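Local structure of putative major capsid protein (Cafeteriavirus-dependent mavirus, 6G43) at residues S100-R105 / L141-S146. The protein probably builds the icosahedral shell of the virophage, three chains joining into a capsomer of the double jelly-roll type. Sequence-based numbering, arbitrary orientation.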
ATOM      1  N   SER A 100     -19.350   3.189  -9.790  1.00 22.82           N
ATOM      2  CA  SER A 100     -18.939   2.430  -8.608  1.00 22.95           C
ATOM      3  C   SER A 100     -20.106   1.639  -8.007  1.00 23.11           C
ATOM      4  O   SER A 100     -21.209   2.170  -7.866  1.00 23.30           O
ATOM      5  CB  SER A 100     -18.324   3.354  -7.553  1.00 22.75           C
ATOM      6  OG  SER A 100     -19.302   4.187  -6.955  1.00 22.80           O
ATOM      7  N   PHE A 101     -19.850   0.373  -7.673  1.00 23.47           N
ATOM      8  CA  PHE A 101     -20.858  -0.525  -7.088  1.00 23.82           C
ATOM      9  C   PHE A 101     -22.188  -0.506  -7.860  1.00 23.71           C
ATOM     10  O   PHE A 101     -23.231  -0.195  -7.282  1.00 23.68           O
ATOM     11  CB  PHE A 101     -21.087  -0.169  -5.612  1.00 23.94           C
ATOM     12  CG  PHE A 101     -19.844  -0.243  -4.774  1.00 24.24           C
ATOM     13  CD1 PHE A 101     -19.449  -1.447  -4.199  1.00 24.37           C
ATOM     14  CD2 PHE A 101     -19.062   0.889  -4.565  1.00 24.41           C
ATOM     15  CE1 PHE A 101     -18.298  -1.522  -3.430  1.00 24.55           C
ATOM     16  CE2 PHE A 101     -17.911   0.821  -3.794  1.00 24.66           C
ATOM     17  CZ  PHE A 101     -17.528  -0.385  -3.225  1.00 24.60           C
ATOM     18  N   PRO A 102     -22.151  -0.839  -9.167  1.00 23.39           N
ATOM     19  CA  PRO A 102     -23.330  -0.676 -10.030  1.00 23.75           C
ATOM     20  C   PRO A 102     -24.538  -1.558  -9.679  1.00 23.93           C
ATOM     21  O   PRO A 102     -25.664  -1.189 -10.014  1.00 24.19           O
ATOM     22  CB  PRO A 102     -22.793  -1.016 -11.427  1.00 23.51           C
ATOM     23  CG  PRO A 102     -21.643  -1.919 -11.179  1.00 23.36           C
ATOM     24  CD  PRO A 102     -21.025  -1.453  -9.894  1.00 23.37           C
ATOM     25  N   VAL A 103     -24.314  -2.697  -9.024  1.00 24.05           N
ATOM     26  CA  VAL A 103     -25.408  -3.585  -8.620  1.00 24.36           C
ATOM     27  C   VAL A 103     -26.197  -2.981  -7.460  1.00 24.64           C
ATOM     28  O   VAL A 103     -27.403  -2.783  -7.568  1.00 24.77           O
ATOM     29  CB  VAL A 103     -24.896  -4.993  -8.250  1.00 24.09           C
ATOM     30  CG1 VAL A 103     -26.024  -5.875  -7.736  1.00 24.29           C
ATOM     31  CG2 VAL A 103     -24.240  -5.643  -9.456  1.00 23.98           C
ATOM     32  N   ASN A 104     -25.508  -2.679  -6.365  1.00 25.31           N
ATOM     33  CA  ASN A 104     -26.146  -2.107  -5.173  1.00 25.85           C
ATOM     34  C   ASN A 104     -26.669  -0.676  -5.362  1.00 26.35           C
ATOM     35  O   ASN A 104     -27.688  -0.310  -4.776  1.00 26.56           O
ATOM     36  CB  ASN A 104     -25.187  -2.174  -3.986  1.00 25.90           C
ATOM     37  CG  ASN A 104     -25.033  -3.587  -3.451  1.00 25.90           C
ATOM     38  OD1 ASN A 104     -25.927  -4.096  -2.773  1.00 25.45           O
ATOM     39  ND2 ASN A 104     -23.907  -4.230  -3.755  1.00 25.97           N
ATOM     40  N   ARG A 105     -25.974   0.121  -6.174  1.00 27.06           N
ATOM     41  CA  ARG A 105     -26.442   1.457  -6.573  1.00 27.83           C
ATOM     42  C   ARG A 105     -27.796   1.398  -7.305  1.00 27.05           C
ATOM     43  O   ARG A 105     -28.596   2.330  -7.220  1.00 26.88           O
ATOM     44  CB  ARG A 105     -25.383   2.121  -7.465  1.00 29.06           C
ATOM     45  CG  ARG A 105     -25.553   3.618  -7.695  1.00 30.55           C
ATOM     46  CD  ARG A 105     -24.685   4.121  -8.847  1.00 31.63           C
ATOM     47  NE  ARG A 105     -23.285   4.359  -8.481  1.00 32.38           N
ATOM     48  CZ  ARG A 105     -22.790   5.502  -7.992  1.00 33.28           C
ATOM     49  NH1 ARG A 105     -23.567   6.565  -7.771  1.00 33.59           N
ATOM     50  NH2 ARG A 105     -21.491   5.582  -7.705  1.00 33.23           N
ATOM     51  N   LEU A 141     -13.302  -6.822  -2.699  1.00 25.51           N
ATOM     52  CA  LEU A 141     -13.960  -8.126  -2.559  1.00 25.36           C
ATOM     53  C   LEU A 141     -15.495  -8.054  -2.640  1.00 24.70           C
ATOM     54  O   LEU A 141     -16.131  -9.051  -2.978  1.00 24.15           O
ATOM     55  CB  LEU A 141     -13.538  -8.791  -1.243  1.00 25.57           C
ATOM     56  CG  LEU A 141     -12.041  -9.075  -1.078  1.00 25.86           C
ATOM     57  CD1 LEU A 141     -11.740  -9.530   0.345  1.00 25.83           C
ATOM     58  CD2 LEU A 141     -11.551 -10.103  -2.093  1.00 25.75           C
ATOM     59  N   LEU A 142     -16.082  -6.899  -2.313  1.00 24.45           N
ATOM     60  CA  LEU A 142     -17.523  -6.669  -2.498  1.00 24.45           C
ATOM     61  C   LEU A 142     -17.897  -6.545  -3.969  1.00 23.87           C
ATOM     62  O   LEU A 142     -18.811  -7.226  -4.437  1.00 23.75           O
ATOM     63  CB  LEU A 142     -17.993  -5.401  -1.774  1.00 24.81           C
ATOM     64  CG  LEU A 142     -18.159  -5.393  -0.253  1.00 25.57           C
ATOM     65  CD1 LEU A 142     -18.479  -3.984   0.222  1.00 25.67           C
ATOM     66  CD2 LEU A 142     -19.258  -6.336   0.211  1.00 26.08           C
ATOM     67  N   SER A 143     -17.197  -5.660  -4.675  1.00 23.23           N
ATOM     68  CA  SER A 143     -17.505  -5.333  -6.069  1.00 22.99           C
ATOM     69  C   SER A 143     -16.252  -5.293  -6.950  1.00 22.44           C
ATOM     70  O   SER A 143     -15.176  -4.926  -6.474  1.00 22.02           O
ATOM     71  CB  SER A 143     -18.199  -3.969  -6.131  1.00 22.91           C
ATOM     72  OG  SER A 143     -18.515  -3.605  -7.465  1.00 22.87           O
ATOM     73  N   PRO A 144     -16.394  -5.646  -8.248  1.00 22.19           N
ATOM     74  CA  PRO A 144     -15.320  -5.381  -9.209  1.00 22.14           C
ATOM     75  C   PRO A 144     -15.193  -3.901  -9.592  1.00 22.18           C
ATOM     76  O   PRO A 144     -14.213  -3.527 -10.233  1.00 22.35           O
ATOM     77  CB  PRO A 144     -15.723  -6.224 -10.425  1.00 22.04           C
ATOM     78  CG  PRO A 144     -17.199  -6.321 -10.342  1.00 21.99           C
ATOM     79  CD  PRO A 144     -17.523  -6.358  -8.880  1.00 22.08           C
ATOM     80  N   CYS A 145     -16.179  -3.085  -9.223  1.00 22.50           N
ATOM     81  CA  CYS A 145     -16.146  -1.643  -9.436  1.00 22.81           C
ATOM     82  C   CYS A 145     -16.152  -0.919  -8.090  1.00 22.60           C
ATOM     83  O   CYS A 145     -17.049  -0.131  -7.792  1.00 22.28           O
ATOM     84  CB  CYS A 145     -17.344  -1.241 -10.294  1.00 23.14           C
ATOM     85  SG  CYS A 145     -17.429  -2.159 -11.849  1.00 23.90           S
ATOM     86  N   SER A 146     -15.128  -1.198  -7.286  1.00 22.77           N
ATOM     87  CA  SER A 146     -15.009  -0.663  -5.926  1.00 22.97           C
ATOM     88  C   SER A 146     -14.395   0.740  -5.833  1.00 23.08           C
ATOM     89  O   SER A 146     -14.600   1.439  -4.839  1.00 22.96           O
ATOM     90  CB  SER A 146     -14.197  -1.631  -5.063  1.00 23.23           C
ATOM     91  OG  SER A 146     -12.893  -1.822  -5.586  1.00 23.45           O
TER
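Phe-101 and Cys-145 are joined by the one hydrogen bond between the two segments: Phe-101 N donates to Cys-145 O at 2.8 Å, nearly straight at 161°, with the donor lying out of the carbonyl plane. The same oxygen receives a CA-H...O contact from Ser-100 CA at 3.3 Å and lies over one face of the Phe-101 ring, nearer its rim than its centre.

Most of the packing belongs to that ring. With CG anti to the carbonyl carbon (chi1 -58°), it reaches across to 141-146. Ser-143 CB presses obliquely on Phe-101 CD1 at 3.4 Å, Leu-142 CB meets the ring edge, and Ser-146 CA makes an off-centre CH-pi contact, 4.2 Å from the centroid. Beside it, Pro-102 CD rests on Cys-145 CB at 3.7 Å.

Side-chain hydrogen bonds also close up each segment on itself. Ser-143 OG accepts from Cys-145 N at 3.0 Å, an ST turn; Arg-105 bonds through NE to Ser-100 O at 3.1 Å and through NH2 to Ser-100 OG. Outside the segments, Ser-143 OG is hydrogen-bonded to Glu-204 OE1, Ser-100 OG to Gln-131 OE1, and Arg-105 NH1 is salt-bridged to Asp-351.

The buried contact joins helix 102-105 to the turn leaving helix 136-142. Ile-127 of helix 123-130 also touches Phe-101, and Glu-204 and Ala-205 bring in strand 196-205, part of an antiparallel sheet with strand 68-84, probably of the N-terminal jelly roll.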